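Local coordinates for protein glucanase (Clostridium thermocellum, PDB 5GXX) that probably cleaves internal beta-1,4-glucosidic bonds of cellulose, as a family 9 endoglucanase linked to the cellulosome and carrying a cellulose-binding module, at residues Q12-F17 with D413-F418; W70-Y75 with L86-N91; N569-Q574 with T583-V588. The protein carries 1 engineered substitution. All coordinates share one frame; numbering follows the deposited sequence.

Contact 1: Q12-F17 with D413-F418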
loop_
_atom_site.group_PDB
_atom_site.type_symbol
_atom_site.label_atom_id
_atom_site.label_comp_id
_atom_site.label_asym_id
_atom_site.label_seq_id
_atom_site.Cartn_x
_atom_site.Cartn_y
_atom_site.Cartn_z
ATOM N N GLN A 12 -10.586 15.239 -47.210
ATOM C CA GLN A 12 -9.931 16.242 -46.382
ATOM C C GLN A 12 -9.701 15.714 -44.968
ATOM O O GLN A 12 -8.600 15.819 -44.422
ATOM C CB GLN A 12 -10.790 17.516 -46.374
ATOM C CG GLN A 12 -10.365 18.615 -45.405
ATOM C CD GLN A 12 -11.406 19.722 -45.337
ATOM O OE1 GLN A 12 -12.615 19.452 -45.364
ATOM N NE2 GLN A 12 -10.945 20.973 -45.249
ATOM N N LYS A 13 -10.730 15.098 -44.393
ATOM C CA LYS A 13 -10.625 14.561 -43.046
ATOM C C LYS A 13 -9.762 13.308 -42.997
ATOM O O LYS A 13 -8.943 13.162 -42.087
ATOM C CB LYS A 13 -12.019 14.361 -42.437
ATOM C CG LYS A 13 -12.647 15.714 -42.150
ATOM C CD LYS A 13 -14.103 15.626 -41.710
ATOM C CE LYS A 13 -14.568 17.037 -41.329
ATOM N NZ LYS A 13 -15.978 17.038 -40.855
ATOM N N ALA A 14 -9.943 12.434 -43.982
ATOM C CA ALA A 14 -9.210 11.173 -44.047
ATOM C C ALA A 14 -7.697 11.368 -44.150
ATOM O O ALA A 14 -6.941 10.566 -43.605
ATOM C CB ALA A 14 -9.756 10.262 -45.162
ATOM N N ILE A 15 -7.281 12.475 -44.765
ATOM C CA ILE A 15 -5.868 12.840 -44.827
ATOM C C ILE A 15 -5.353 13.395 -43.505
ATOM O O ILE A 15 -4.248 13.041 -43.063
ATOM C CB ILE A 15 -5.629 13.862 -45.959
ATOM C CG1 ILE A 15 -5.979 13.225 -47.306
ATOM C CG2 ILE A 15 -4.162 14.342 -45.970
ATOM C CD1 ILE A 15 -6.178 14.272 -48.410
ATOM N N TYR A 16 -6.161 14.275 -42.915
ATOM C CA TYR A 16 -5.858 14.918 -41.631
ATOM C C TYR A 16 -5.606 13.871 -40.562
ATOM O O TYR A 16 -4.776 14.089 -39.678
ATOM C CB TYR A 16 -7.014 15.856 -41.239
ATOM C CG TYR A 16 -6.950 16.468 -39.857
ATOM C CD1 TYR A 16 -7.524 15.826 -38.746
ATOM C CD2 TYR A 16 -6.336 17.704 -39.652
ATOM C CE1 TYR A 16 -7.508 16.400 -37.493
ATOM C CE2 TYR A 16 -6.339 18.321 -38.388
ATOM C CZ TYR A 16 -6.920 17.650 -37.327
ATOM O OH TYR A 16 -6.923 18.202 -36.077
ATOM N N PHE A 17 -6.316 12.741 -40.634
ATOM C CA PHE A 17 -6.015 11.627 -39.733
ATOM C C PHE A 17 -4.514 11.355 -39.606
ATOM O O PHE A 17 -4.022 11.189 -38.482
ATOM C CB PHE A 17 -6.794 10.369 -40.153
ATOM C CG PHE A 17 -6.342 9.118 -39.440
ATOM C CD1 PHE A 17 -6.699 8.858 -38.122
ATOM C CD2 PHE A 17 -5.553 8.198 -40.105
ATOM C CE1 PHE A 17 -6.285 7.697 -37.463
ATOM C CE2 PHE A 17 -5.158 6.994 -39.478
ATOM C CZ PHE A 17 -5.502 6.751 -38.146
ATOM N N ASP A 413 -3.348 1.735 -41.826
ATOM C CA ASP A 413 -3.730 0.905 -42.960
ATOM C C ASP A 413 -5.246 0.947 -43.199
ATOM O O ASP A 413 -5.702 0.746 -44.327
ATOM C CB ASP A 413 -3.222 -0.527 -42.773
ATOM C CG ASP A 413 -4.120 -1.348 -41.866
ATOM O OD1 ASP A 413 -4.064 -1.158 -40.628
ATOM O OD2 ASP A 413 -4.867 -2.200 -42.402
ATOM N N TYR A 414 -6.024 1.235 -42.157
ATOM C CA TYR A 414 -7.481 1.350 -42.285
ATOM C C TYR A 414 -7.783 2.530 -43.202
ATOM O O TYR A 414 -8.699 2.474 -44.023
ATOM C CB TYR A 414 -8.105 1.622 -40.917
ATOM C CG TYR A 414 -8.321 0.420 -40.028
ATOM C CD1 TYR A 414 -7.533 -0.715 -40.150
ATOM C CD2 TYR A 414 -9.276 0.463 -39.020
ATOM C CE1 TYR A 414 -7.697 -1.799 -39.308
ATOM C CE2 TYR A 414 -9.475 -0.629 -38.187
ATOM C CZ TYR A 414 -8.694 -1.755 -38.346
ATOM O OH TYR A 414 -8.843 -2.849 -37.516
ATOM N N ASN A 415 -7.035 3.622 -43.059
ATOM C CA ASN A 415 -7.301 4.834 -43.837
ATOM C C ASN A 415 -6.685 4.855 -45.230
ATOM O O ASN A 415 -7.064 5.687 -46.046
ATOM C CB ASN A 415 -6.889 6.095 -43.059
ATOM C CG ASN A 415 -8.026 6.691 -42.251
ATOM O OD1 ASN A 415 -8.700 5.998 -41.488
ATOM N ND2 ASN A 415 -8.271 7.986 -42.446
ATOM N N ALA A 416 -5.751 3.949 -45.522
ATOM C CA ALA A 416 -4.864 4.142 -46.675
ATOM C C ALA A 416 -5.547 3.917 -48.019
ATOM O O ALA A 416 -5.575 4.819 -48.867
ATOM C CB ALA A 416 -3.619 3.299 -46.530
ATOM N N GLY A 417 -6.117 2.735 -48.231
ATOM C CA GLY A 417 -6.872 2.485 -49.464
ATOM C C GLY A 417 -8.098 3.388 -49.531
ATOM O O GLY A 417 -8.506 3.835 -50.610
ATOM N N PHE A 418 -8.707 3.640 -48.376
ATOM C CA PHE A 418 -9.857 4.553 -48.249
ATOM C C PHE A 418 -9.609 5.941 -48.836
ATOM O O PHE A 418 -10.421 6.466 -49.599
ATOM C CB PHE A 418 -10.252 4.581 -46.770
ATOM C CG PHE A 418 -11.452 5.422 -46.424
ATOM C CD1 PHE A 418 -12.673 5.210 -47.055
ATOM C CD2 PHE A 418 -11.368 6.331 -45.373
ATOM C CE1 PHE A 418 -13.784 5.929 -46.667
ATOM C CE2 PHE A 418 -12.483 7.049 -44.984
ATOM C CZ PHE A 418 -13.672 6.853 -45.646
#
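Asn415 reaches across from helix 412-429 and fits between Ala14 and Phe17 on helix 7-20. Its CB rests 3.9 Å from CD2 of Phe17. The next atom, CG, comes closer, 3.6 Å from the same Phe17 CD2, and from there the amide spreads under the ring with the two planes only 31° apart. OD1 lies beneath one face of Phe17, displaced toward the rim, and accepts a hydrogen bond from the backbone N of Leu388. ND2 turns the other way and donates to Ala14 O at 3.1 Å with an N-H...O angle of 145°, meeting a lone pair in the carbonyl plane. Its second bond goes to Gly386 O, so both ends of this buried amide are pinned and its rotation is fixed. Phe17 presents its ring here because CG stands anti to the backbone N (chi1 169°). One turn along from Asn415, Phe418 CE2 lies 4.2 Å from Ala14 CB, an apolar touch beside the polar one. The axes of 12-17 and 413-418 approach to 9.9 Å and run obliquely antiparallel; the first and last long helices of the catalytic domain pack together in this way, as expected for the closed ring of the (alpha/alpha)6 barrel of glycoside hydrolase family 9.

Contact 2: W70-Y75 with L86-N91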
loop_
_atom_site.group_PDB
_atom_site.type_symbol
_atom_site.label_atom_id
_atom_site.label_comp_id
_atom_site.label_asym_id
_atom_site.label_seq_id
_atom_site.Cartn_x
_atom_site.Cartn_y
_atom_site.Cartn_z
ATOM N N TRP A 70 -0.049 5.487 -54.237
ATOM C CA TRP A 70 -0.846 4.937 -55.332
ATOM C C TRP A 70 -2.032 5.864 -55.587
ATOM O O TRP A 70 -2.370 6.103 -56.750
ATOM C CB TRP A 70 -1.264 3.488 -55.045
ATOM C CG TRP A 70 -1.819 2.725 -56.222
ATOM C CD1 TRP A 70 -1.858 3.140 -57.517
ATOM C CD2 TRP A 70 -2.388 1.404 -56.208
ATOM N NE1 TRP A 70 -2.437 2.175 -58.310
ATOM C CE2 TRP A 70 -2.768 1.096 -57.529
ATOM C CE3 TRP A 70 -2.653 0.466 -55.193
ATOM C CZ2 TRP A 70 -3.373 -0.120 -57.870
ATOM C CZ3 TRP A 70 -3.238 -0.738 -55.532
ATOM C CH2 TRP A 70 -3.617 -1.014 -56.854
ATOM N N ALA A 71 -2.642 6.393 -54.523
ATOM C CA ALA A 71 -3.748 7.341 -54.683
ATOM C C ALA A 71 -3.335 8.547 -55.536
ATOM O O ALA A 71 -4.061 8.959 -56.452
ATOM C CB ALA A 71 -4.267 7.775 -53.329
ATOM N N LEU A 72 -2.163 9.098 -55.236
ATOM C CA LEU A 72 -1.634 10.226 -55.986
ATOM C C LEU A 72 -1.289 9.820 -57.412
ATOM O O LEU A 72 -1.523 10.604 -58.336
ATOM C CB LEU A 72 -0.409 10.820 -55.277
ATOM C CG LEU A 72 -0.669 11.648 -54.012
ATOM C CD1 LEU A 72 0.617 11.902 -53.222
ATOM C CD2 LEU A 72 -1.377 12.981 -54.281
ATOM N N TYR A 73 -0.744 8.615 -57.596
ATOM C CA TYR A 73 -0.338 8.118 -58.910
ATOM C C TYR A 73 -1.523 8.004 -59.862
ATOM O O TYR A 73 -1.409 8.329 -61.041
ATOM C CB TYR A 73 0.398 6.776 -58.771
ATOM C CG TYR A 73 0.904 6.167 -60.057
ATOM C CD1 TYR A 73 2.151 6.519 -60.589
ATOM C CD2 TYR A 73 0.163 5.199 -60.724
ATOM C CE1 TYR A 73 2.618 5.945 -61.770
ATOM C CE2 TYR A 73 0.622 4.616 -61.893
ATOM C CZ TYR A 73 1.851 5.000 -62.417
ATOM O OH TYR A 73 2.278 4.402 -63.587
ATOM N N GLU A 74 -2.671 7.586 -59.339
ATOM C CA GLU A 74 -3.863 7.414 -60.177
ATOM C C GLU A 74 -4.666 8.690 -60.353
ATOM O O GLU A 74 -5.168 8.962 -61.446
ATOM C CB GLU A 74 -4.797 6.369 -59.559
ATOM C CG GLU A 74 -4.161 4.991 -59.447
ATOM C CD GLU A 74 -3.836 4.368 -60.782
ATOM O OE1 GLU A 74 -4.400 4.785 -61.825
ATOM O OE2 GLU A 74 -3.021 3.423 -60.801
ATOM N N TYR A 75 -4.805 9.446 -59.269
ATOM C CA TYR A 75 -5.850 10.457 -59.178
ATOM C C TYR A 75 -5.319 11.825 -58.740
ATOM O O TYR A 75 -6.092 12.770 -58.587
ATOM C CB TYR A 75 -7.037 9.923 -58.329
ATOM C CG TYR A 75 -7.640 8.624 -58.875
ATOM C CD1 TYR A 75 -8.036 8.524 -60.209
ATOM C CD2 TYR A 75 -7.840 7.496 -58.058
ATOM C CE1 TYR A 75 -8.567 7.351 -60.735
ATOM C CE2 TYR A 75 -8.374 6.305 -58.583
ATOM C CZ TYR A 75 -8.738 6.243 -59.920
ATOM O OH TYR A 75 -9.272 5.097 -60.494
ATOM N N LEU A 86 -1.958 18.927 -52.063
ATOM C CA LEU A 86 -0.758 19.300 -51.329
ATOM C C LEU A 86 -0.770 18.718 -49.917
ATOM O O LEU A 86 0.279 18.316 -49.406
ATOM C CB LEU A 86 -0.558 20.822 -51.303
ATOM C CG LEU A 86 -0.169 21.463 -52.647
ATOM C CD1 LEU A 86 -0.491 22.962 -52.683
ATOM C CD2 LEU A 86 1.304 21.205 -52.998
ATOM N N HIS A 87 -1.941 18.673 -49.288
ATOM C CA HIS A 87 -2.066 17.969 -48.004
ATOM C C HIS A 87 -1.643 16.511 -48.085
ATOM O O HIS A 87 -0.899 16.021 -47.220
ATOM C CB HIS A 87 -3.484 18.032 -47.432
ATOM C CG HIS A 87 -3.895 19.403 -46.999
ATOM N ND1 HIS A 87 -3.218 20.115 -46.034
ATOM C CD2 HIS A 87 -4.897 20.208 -47.427
ATOM C CE1 HIS A 87 -3.788 21.297 -45.877
ATOM N NE2 HIS A 87 -4.818 21.373 -46.703
ATOM N N LEU A 88 -2.145 15.815 -49.105
ATOM C CA LEU A 88 -1.811 14.410 -49.298
ATOM C C LEU A 88 -0.318 14.217 -49.582
ATOM O O LEU A 88 0.309 13.318 -49.018
ATOM C CB LEU A 88 -2.702 13.805 -50.386
ATOM C CG LEU A 88 -2.496 12.316 -50.672
ATOM C CD1 LEU A 88 -2.502 11.462 -49.398
ATOM C CD2 LEU A 88 -3.544 11.802 -51.654
ATOM N N GLU A 89 0.251 15.072 -50.431
ATOM C CA GLU A 89 1.664 14.969 -50.774
ATOM C C GLU A 89 2.613 15.094 -49.587
ATOM O O GLU A 89 3.491 14.248 -49.397
ATOM C CB GLU A 89 2.038 15.993 -51.845
ATOM C CG GLU A 89 1.613 15.529 -53.235
ATOM C CD GLU A 89 1.772 16.594 -54.292
ATOM O OE1 GLU A 89 2.107 17.745 -53.945
ATOM O OE2 GLU A 89 1.535 16.268 -55.471
ATOM N N ARG A 90 2.446 16.139 -48.787
ATOM C CA ARG A 90 3.348 16.354 -47.658
ATOM C C ARG A 90 3.116 15.357 -46.524
ATOM O O ARG A 90 4.056 14.976 -45.828
ATOM C CB ARG A 90 3.333 17.804 -47.163
ATOM C CG ARG A 90 2.029 18.290 -46.528
ATOM C CD ARG A 90 2.097 19.813 -46.415
ATOM N NE ARG A 90 0.949 20.344 -45.680
ATOM C CZ ARG A 90 0.712 21.630 -45.438
ATOM N NH1 ARG A 90 1.539 22.568 -45.892
ATOM N NH2 ARG A 90 -0.355 21.972 -44.719
ATOM N N ASN A 91 1.881 14.889 -46.355
ATOM C CA ASN A 91 1.667 13.798 -45.409
ATOM C C ASN A 91 2.384 12.520 -45.837
ATOM O O ASN A 91 2.968 11.834 -45.000
ATOM C CB ASN A 91 0.173 13.563 -45.182
ATOM C CG ASN A 91 -0.343 14.419 -44.054
ATOM O OD1 ASN A 91 -0.058 14.157 -42.887
ATOM N ND2 ASN A 91 -1.035 15.498 -44.391
#
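Two consecutive helices of the (alpha/alpha)6 barrel of glycoside hydrolase family 9, 58-75 and 85-101, meet here as a helical hairpin, with Leu72 packed against Leu88. The short connection 76-84 turns the chain back, and the axes of 70-75 and 86-91 run 142° apart in direction, 10.8 Å from each other at their closest. That spacing is bridged by apolar side chains rather than by polar bonds. Leu72 and Leu88 come tip to tip, CD2 of Leu72 being 3.6 Å from CD2 of Leu88. Their first torsions differ: Leu72 carries CG beside its own backbone N (chi1 -74°), whereas Leu88 swings CG beside the carbonyl carbon (chi1 -178°), and the two branched ends thereby meet in the gap between the helices. Ala71 adds its methyl, CB lying 4.4 Å from the same Leu88 CD2. The other branch of Leu72 is used too: CD1 lies against the aliphatic part of Glu89, 3.8 Å from Glu89 CG. Beyond CG the glutamate chain runs on extended, and its OE2 forms a salt bridge with Arg85 at the start of its own helix, so the apolar stem serves the packing and the charge is answered locally. Leu88 also touches Val419 and Cys423 of helix 412-429, which links the hairpin to the rest of the barrel. On the far side of helix 58-75, Trp70 NE1 donates to Glu74 OE2 at 2.8 Å, and that oxygen has a second partner in Arg258. Within helix 85-101, His87 O accepts two donors from opposite faces of its carbonyl plane, Asn91 N at 3.1 Å and Asn91 ND2 at 2.9 Å.

Contact 3: N569-Q574 with T583-V588. With CA (calcium ion), chain D.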
loop_
_atom_site.group_PDB
_atom_site.type_symbol
_atom_site.label_atom_id
_atom_site.label_comp_id
_atom_site.label_asym_id
_atom_site.label_seq_id
_atom_site.Cartn_x
_atom_site.Cartn_y
_atom_site.Cartn_z
ATOM N N ASN A 569 -11.040 34.848 6.357
ATOM C CA ASN A 569 -10.690 36.016 5.545
ATOM C C ASN A 569 -9.476 35.780 4.645
ATOM O O ASN A 569 -8.915 36.725 4.082
ATOM C CB ASN A 569 -10.542 37.293 6.395
ATOM C CG ASN A 569 -9.380 37.235 7.384
ATOM O OD1 ASN A 569 -8.501 36.368 7.301
ATOM N ND2 ASN A 569 -9.364 38.180 8.326
ATOM N N ASP A 570 -9.074 34.516 4.527
ATOM C CA ASP A 570 -7.907 34.142 3.730
ATOM C C ASP A 570 -8.333 33.842 2.297
ATOM O O ASP A 570 -9.272 33.074 2.080
ATOM C CB ASP A 570 -7.213 32.926 4.334
ATOM C CG ASP A 570 -6.610 33.213 5.700
ATOM O OD1 ASP A 570 -6.662 34.371 6.200
ATOM O OD2 ASP A 570 -6.072 32.246 6.282
ATOM N N PHE A 571 -7.662 34.481 1.341
ATOM C CA PHE A 571 -8.005 34.375 -0.081
ATOM C C PHE A 571 -8.083 32.923 -0.560
ATOM O O PHE A 571 -9.015 32.535 -1.262
ATOM C CB PHE A 571 -7.011 35.175 -0.928
ATOM C CG PHE A 571 -7.253 35.090 -2.421
ATOM C CD1 PHE A 571 -6.672 34.082 -3.178
ATOM C CD2 PHE A 571 -8.045 36.037 -3.065
ATOM C CE1 PHE A 571 -6.882 34.015 -4.552
ATOM C CE2 PHE A 571 -8.267 35.977 -4.434
ATOM C CZ PHE A 571 -7.684 34.962 -5.179
ATOM N N SER A 572 -7.126 32.094 -0.153
ATOM C CA SER A 572 -7.099 30.724 -0.644
ATOM C C SER A 572 -7.988 29.729 0.095
ATOM O O SER A 572 -8.144 28.600 -0.351
ATOM C CB SER A 572 -5.660 30.231 -0.712
ATOM O OG SER A 572 -4.951 31.038 -1.621
ATOM N N TYR A 573 -8.583 30.151 1.207
ATOM C CA TYR A 573 -9.548 29.328 1.930
ATOM C C TYR A 573 -10.947 29.365 1.323
ATOM O O TYR A 573 -11.782 28.511 1.633
ATOM C CB TYR A 573 -9.628 29.826 3.374
ATOM C CG TYR A 573 -9.999 28.795 4.418
ATOM C CD1 TYR A 573 -9.145 27.730 4.709
ATOM C CD2 TYR A 573 -11.178 28.914 5.152
ATOM C CE1 TYR A 573 -9.467 26.813 5.710
ATOM C CE2 TYR A 573 -11.506 28.002 6.140
ATOM C CZ TYR A 573 -10.648 26.955 6.420
ATOM O OH TYR A 573 -10.980 26.050 7.409
ATOM N N GLN A 574 -11.204 30.346 0.462
ATOM C CA GLN A 574 -12.556 30.570 -0.045
ATOM C C GLN A 574 -13.110 29.332 -0.718
ATOM O O GLN A 574 -12.465 28.768 -1.603
ATOM C CB GLN A 574 -12.585 31.696 -1.075
ATOM C CG GLN A 574 -12.066 33.030 -0.608
ATOM C CD GLN A 574 -12.104 34.052 -1.731
ATOM O OE1 GLN A 574 -11.067 34.421 -2.284
ATOM N NE2 GLN A 574 -13.309 34.502 -2.083
ATOM N N THR A 583 -9.768 24.316 -7.112
ATOM C CA THR A 583 -9.911 25.682 -6.635
ATOM C C THR A 583 -9.128 26.670 -7.481
ATOM O O THR A 583 -7.933 26.494 -7.750
ATOM C CB THR A 583 -9.516 25.879 -5.150
ATOM O OG1 THR A 583 -9.483 27.283 -4.867
ATOM C CG2 THR A 583 -8.136 25.261 -4.835
ATOM N N LYS A 584 -9.802 27.753 -7.847
ATOM C CA LYS A 584 -9.119 28.776 -8.619
ATOM C C LYS A 584 -8.336 29.734 -7.735
ATOM O O LYS A 584 -7.553 30.534 -8.240
ATOM C CB LYS A 584 -10.124 29.525 -9.496
ATOM C CG LYS A 584 -11.048 30.444 -8.713
ATOM C CD LYS A 584 -12.221 30.842 -9.591
ATOM C CE LYS A 584 -12.787 32.171 -9.151
ATOM N NZ LYS A 584 -13.522 32.772 -10.296
ATOM N N TYR A 585 -8.506 29.611 -6.415
ATOM C CA TYR A 585 -7.864 30.521 -5.466
ATOM C C TYR A 585 -6.486 30.104 -4.932
ATOM O O TYR A 585 -5.903 30.799 -4.089
ATOM C CB TYR A 585 -8.827 30.845 -4.324
ATOM C CG TYR A 585 -10.185 31.315 -4.784
ATOM C CD1 TYR A 585 -10.354 32.595 -5.311
ATOM C CD2 TYR A 585 -11.301 30.493 -4.673
ATOM C CE1 TYR A 585 -11.602 33.044 -5.725
ATOM C CE2 TYR A 585 -12.553 30.936 -5.078
ATOM C CZ TYR A 585 -12.692 32.206 -5.605
ATOM O OH TYR A 585 -13.937 32.639 -6.006
ATOM N N MET A 586 -5.987 28.969 -5.412
ATOM C CA MET A 586 -4.597 28.561 -5.211
ATOM C C MET A 586 -3.941 28.493 -6.594
ATOM O O MET A 586 -3.781 27.422 -7.183
ATOM C CB MET A 586 -4.494 27.239 -4.441
ATOM C CG MET A 586 -5.100 27.299 -3.027
ATOM S SD MET A 586 -5.127 25.738 -2.103
ATOM C CE MET A 586 -3.389 25.300 -2.150
ATOM N N PRO A 587 -3.576 29.670 -7.125
ATOM C CA PRO A 587 -3.135 29.729 -8.521
ATOM C C PRO A 587 -1.852 28.949 -8.780
ATOM O O PRO A 587 -0.983 28.844 -7.912
ATOM C CB PRO A 587 -2.940 31.230 -8.761
ATOM C CG PRO A 587 -2.626 31.785 -7.399
ATOM C CD PRO A 587 -3.515 30.995 -6.480
ATOM N N VAL A 588 -1.767 28.400 -9.989
ATOM C CA VAL A 588 -0.625 27.617 -10.438
ATOM C C VAL A 588 0.206 28.464 -11.388
ATOM O O VAL A 588 -0.355 29.215 -12.203
ATOM C CB VAL A 588 -1.117 26.356 -11.163
ATOM C CG1 VAL A 588 0.064 25.544 -11.695
ATOM C CG2 VAL A 588 -2.013 25.505 -10.242
HETATM CA CA CA D . -6.759 35.254 8.354
HETATM O O HOH W 1 -5.229 33.448 8.616
HETATM O O HOH W 2 -10.144 27.940 -2.275
#
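The backbones of 569-574 and 583-588 come closest at Ser572 and Tyr585, CA to CA 4.9 Å, where a short run of helical phi/psi, 571-573, lies against an irregular loop. Ser572 OG donates to Tyr585 O at 2.7 Å, tilted 28° from the carbonyl plane, and in turn accepts from Tyr486 N, so the hydroxyl ties the loops to strand 481-488. Phe571, its CG anti to the backbone N (chi1 178°), is carried to the same carbonyl and meets it with the rim of its ring. Tyr585 then turns an edge toward the Phe571 face, an edge-to-face pair with centroids 5.3 Å apart and planes at 86°. CD1 of Tyr585 makes the nearest ring contact, 3.6 Å from Phe571 CZ. The tyrosine ring is also sandwiched: CB of Gln574 makes a CH-pi contact over one face, 4.3 Å from the centroid, and the aliphatic CG of Lys584 covers the other. Thr583 OG1 accepts from Tyr585 N in an ST turn, and donates to a water that bridges on to Ser572 O and Gln574 O. At the start of 569-574, Asn569 OD1 and Asp570 OD1 each bind calcium at 2.3 Å; a water and Asp488, Glu491 and Asp566 complete the shell. Such a loop-borne calcium site beside a beta sandwich is consistent with a family 3 cellulose-binding module.

How the contacts relate
Contacts 1 and 2 both belong to the helical catalytic domain, their centres about 11 Å apart, and contact 2 is nested along the chain inside the long loop that contact 1 closes. They touch directly: Ile15 CG2 of contact 1 lies 3.7 Å from Asn91 ND2 of contact 2. Both join roughly antiparallel helices in the interior, yet one is pinned by a buried amide and the other relies on leucine packing. Contact 3 comes later in the chain, in the beta module, its centre about 47 Å from that of contact 1 and about 54 Å from that of contact 2. Only partly buried, it joins loops through a hydroxyl, aromatic rings and water, with a calcium bound at the start of 569-574.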